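DUF574 domain-containing protein (Thermobifida fusca, PDB 2QE6) is an uncharacterized protein that binds S-adenosylmethionine and probably acts as a methyltransferase. Local coordinates at residues 69-74 with 245-250. The protein carries 1 engineered substitution. Residues are numbered along the deposited sequence; the frame is centred on the assembly and turned at random. Where two conformers were deposited one is given.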
ATOM      1  N   VAL A  69      -6.822  -8.252  -1.380  1.00 39.02           N
ATOM      2  CA  VAL A  69      -6.116  -9.093  -2.326  1.00 36.21           C
ATOM      3  C   VAL A  69      -6.868 -10.411  -2.492  1.00 37.53           C
ATOM      4  O   VAL A  69      -6.959 -10.925  -3.587  1.00 38.36           O
ATOM      5  CB  VAL A  69      -4.651  -9.281  -1.931  1.00 37.04           C
ATOM      6  CG1 VAL A  69      -4.002 -10.297  -2.791  1.00 30.22           C
ATOM      7  CG2 VAL A  69      -3.921  -7.943  -2.008  1.00 33.60           C
ATOM      8  N   ARG A  70      -7.404 -10.956  -1.402  1.00 37.33           N
ATOM      9  CA  ARG A  70      -8.208 -12.176  -1.463  0.50 36.57           C
ATOM     10  C   ARG A  70      -9.454 -11.969  -2.329  1.00 35.63           C
ATOM     11  O   ARG A  70      -9.818 -12.840  -3.110  1.00 34.62           O
ATOM     12  CB  ARG A  70      -8.607 -12.643  -0.059  0.50 36.35           C
ATOM     13  CG  ARG A  70      -9.355 -13.970  -0.043  0.50 37.53           C
ATOM     14  CD  ARG A  70      -9.751 -14.404   1.361  0.50 39.18           C
ATOM     15  NE  ARG A  70     -10.656 -13.442   1.991  0.50 36.13           N
ATOM     16  CZ  ARG A  70     -10.489 -12.891   3.191  0.50 31.36           C
ATOM     17  NH1 ARG A  70      -9.438 -13.196   3.944  0.50 28.98           N
ATOM     18  NH2 ARG A  70     -11.395 -12.031   3.641  0.50 29.55           N
ATOM     19  N   PHE A  71     -10.106 -10.807  -2.202  1.00 35.03           N
ATOM     20  CA  PHE A  71     -11.251 -10.478  -3.064  1.00 34.56           C
ATOM     21  C   PHE A  71     -10.822 -10.447  -4.540  1.00 34.26           C
ATOM     22  O   PHE A  71     -11.451 -11.058  -5.412  1.00 36.70           O
ATOM     23  CB  PHE A  71     -11.881  -9.129  -2.659  1.00 35.33           C
ATOM     24  CG  PHE A  71     -12.728  -8.503  -3.732  1.00 31.54           C
ATOM     25  CD1 PHE A  71     -14.011  -8.941  -3.967  1.00 34.46           C
ATOM     26  CD2 PHE A  71     -12.250  -7.431  -4.475  1.00 39.76           C
ATOM     27  CE1 PHE A  71     -14.803  -8.356  -4.976  1.00 34.90           C
ATOM     28  CE2 PHE A  71     -13.024  -6.866  -5.493  1.00 35.75           C
ATOM     29  CZ  PHE A  71     -14.294  -7.322  -5.732  1.00 37.98           C
ATOM     30  N   LEU A  72      -9.725  -9.765  -4.806  1.00 35.23           N
ATOM     31  CA  LEU A  72      -9.252  -9.557  -6.173  1.00 34.75           C
ATOM     32  C   LEU A  72      -8.821 -10.837  -6.848  1.00 34.65           C
ATOM     33  O   LEU A  72      -9.192 -11.089  -7.999  1.00 34.07           O
ATOM     34  CB  LEU A  72      -8.094  -8.566  -6.173  1.00 33.87           C
ATOM     35  CG  LEU A  72      -8.452  -7.115  -5.918  1.00 37.62           C
ATOM     36  CD1 LEU A  72      -7.200  -6.306  -5.628  1.00 31.04           C
ATOM     37  CD2 LEU A  72      -9.305  -6.504  -7.060  1.00 33.43           C
ATOM     38  N   ALA A  73      -8.041 -11.657  -6.132  1.00 33.44           N
ATOM     39  CA  ALA A  73      -7.418 -12.855  -6.732  1.00 33.89           C
ATOM     40  C   ALA A  73      -8.387 -14.042  -6.821  1.00 34.47           C
ATOM     41  O   ALA A  73      -8.214 -14.948  -7.654  1.00 37.61           O
ATOM     42  CB  ALA A  73      -6.148 -13.230  -5.944  1.00 32.54           C
ATOM     43  N   GLY A  74      -9.388 -14.047  -5.945  1.00 36.02           N
ATOM     44  CA  GLY A  74     -10.382 -15.098  -5.901  1.00 36.69           C
ATOM     45  C   GLY A  74     -11.621 -14.710  -6.670  1.00 38.61           C
ATOM     46  O   GLY A  74     -11.759 -15.025  -7.845  1.00 42.86           O
ATOM     47  N   ALA A 245     -11.134  -0.875   8.643  1.00 35.82           N
ATOM     48  CA  ALA A 245     -11.703  -2.038   9.335  1.00 34.65           C
ATOM     49  C   ALA A 245     -13.145  -2.389   8.849  1.00 35.04           C
ATOM     50  O   ALA A 245     -13.643  -3.490   9.105  1.00 37.01           O
ATOM     51  CB  ALA A 245     -11.708  -1.800  10.821  1.00 35.39           C
ATOM     52  N   LEU A 246     -13.788  -1.419   8.185  1.00 35.31           N
ATOM     53  CA  LEU A 246     -15.151  -1.547   7.681  1.00 35.41           C
ATOM     54  C   LEU A 246     -15.196  -2.100   6.245  1.00 35.59           C
ATOM     55  O   LEU A 246     -16.276  -2.361   5.711  1.00 33.13           O
ATOM     56  CB  LEU A 246     -15.854  -0.168   7.734  1.00 33.93           C
ATOM     57  CG  LEU A 246     -16.039   0.502   9.099  1.00 36.08           C
ATOM     58  CD1 LEU A 246     -16.823   1.838   8.991  1.00 30.54           C
ATOM     59  CD2 LEU A 246     -16.737  -0.419  10.092  1.00 35.18           C
ATOM     60  N   TRP A 247     -14.039  -2.297   5.616  1.00 34.72           N
ATOM     61  CA  TRP A 247     -14.031  -2.769   4.229  1.00 33.46           C
ATOM     62  C   TRP A 247     -14.152  -4.283   4.192  1.00 34.07           C
ATOM     63  O   TRP A 247     -13.197  -4.970   4.500  1.00 33.36           O
ATOM     64  CB  TRP A 247     -12.790  -2.289   3.443  1.00 35.86           C
ATOM     65  CG  TRP A 247     -12.972  -2.484   1.939  1.00 32.64           C
ATOM     66  CD1 TRP A 247     -13.442  -1.571   1.065  1.00 35.64           C
ATOM     67  CD2 TRP A 247     -12.712  -3.677   1.175  1.00 33.01           C
ATOM     68  NE1 TRP A 247     -13.496  -2.106  -0.196  1.00 35.72           N
ATOM     69  CE2 TRP A 247     -13.064  -3.400  -0.159  1.00 32.33           C
ATOM     70  CE3 TRP A 247     -12.253  -4.941   1.490  1.00 35.94           C
ATOM     71  CZ2 TRP A 247     -12.959  -4.342  -1.169  1.00 40.52           C
ATOM     72  CZ3 TRP A 247     -12.149  -5.888   0.476  1.00 39.45           C
ATOM     73  CH2 TRP A 247     -12.490  -5.578  -0.829  1.00 35.55           C
ATOM     74  N   ARG A 248     -15.337  -4.772   3.806  1.00 32.66           N
ATOM     75  CA  ARG A 248     -15.631  -6.198   3.778  1.00 34.19           C
ATOM     76  C   ARG A 248     -14.984  -6.964   4.898  1.00 35.33           C
ATOM     77  O   ARG A 248     -14.138  -7.822   4.660  1.00 38.39           O
ATOM     78  CB  ARG A 248     -15.203  -6.801   2.424  1.00 37.29           C
ATOM     79  CG  ARG A 248     -15.866  -6.102   1.239  1.00 38.13           C
ATOM     80  CD  ARG A 248     -15.856  -6.954  -0.008  1.00 36.11           C
ATOM     81  NE  ARG A 248     -16.476  -6.225  -1.110  1.00 38.56           N
ATOM     82  CZ  ARG A 248     -17.007  -6.800  -2.178  1.00 39.30           C
ATOM     83  NH1 ARG A 248     -16.967  -8.122  -2.317  1.00 41.55           N
ATOM     84  NH2 ARG A 248     -17.559  -6.048  -3.117  1.00 43.47           N
ATOM     85  N   PRO A 249     -15.414  -6.709   6.133  1.00 37.16           N
ATOM     86  CA  PRO A 249     -14.804  -7.350   7.287  1.00 39.79           C
ATOM     87  C   PRO A 249     -15.097  -8.843   7.323  1.00 42.16           C
ATOM     88  O   PRO A 249     -16.138  -9.267   6.834  1.00 39.60           O
ATOM     89  CB  PRO A 249     -15.450  -6.646   8.487  1.00 38.25           C
ATOM     90  CG  PRO A 249     -16.580  -5.930   7.991  1.00 43.57           C
ATOM     91  CD  PRO A 249     -16.518  -5.825   6.498  1.00 42.00           C
ATOM     92  N   ASP A 250     -14.181  -9.637   7.852  1.00 46.10           N
ATOM     93  CA  ASP A 250     -14.443 -11.075   7.984  1.00 53.79           C
ATOM     94  C   ASP A 250     -14.435 -11.482   9.463  1.00 59.44           C
ATOM     95  O   ASP A 250     -13.997 -12.560   9.846  1.00 62.11           O
ATOM     96  CB  ASP A 250     -13.520 -11.934   7.073  1.00 54.43           C
ATOM     97  CG  ASP A 250     -12.039 -11.666   7.260  1.00 57.36           C
ATOM     98  OD1 ASP A 250     -11.615 -11.182   8.325  1.00 64.04           O
ATOM     99  OD2 ASP A 250     -11.280 -11.968   6.325  1.00 62.31           O
TER
HETATM  100  O   HOH W   1     -13.806  -9.885   3.162  1.00 35.17           O
HETATM  101  O   HOH W   2      -8.291 -11.859   6.330  1.00 47.52           O
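Phe71 meets Trp247 and Arg248 in the tightly packed half of this contact, its flat ring serving both an indole edge and a guanidinium. The indole of Trp247 turns its edge toward the phenyl face, an offset edge-to-face pair with planes at 75° and centroids 6.0 Å apart. It is long enough for its far corner, CH2, to come within 4.0 Å of Phe71 CB while the rest packs against Pro239, Val242 and Val64. Arg248 CG lies 3.7 Å above the indole plane, near the rim, and the chain, extended from CG to NE, carries the guanidinium to an off-centre cation-pi contact, with Arg248 NH1 3.4 Å from Phe71 CE1. A hydrogen bond from Arg248 NE to Glu238 O steadies this group.

The other half is polar and hydrated. In one of two Arg70 conformers, the long chain, bent at chi3 (62°), reaches exposed Asp250, and Arg70 NH2 forms a salt bridge with Asp250 OD2 at 2.7 Å. It meets OD2 on the anti side but out of the carboxylate plane, in a bent bond (143°). One water bridges Arg70 NH1 and Asp250 OD2; the pairing is probably not permanent.

These contacts join the C-terminal part of helix 54-75 to the loop leading from edge strand 235-243 to its antiparallel neighbour 265-271, in the Rossmann-like sheet of order 3-2-1-4-5-7-6 characteristic of class I S-adenosylmethionine-dependent methyltransferases.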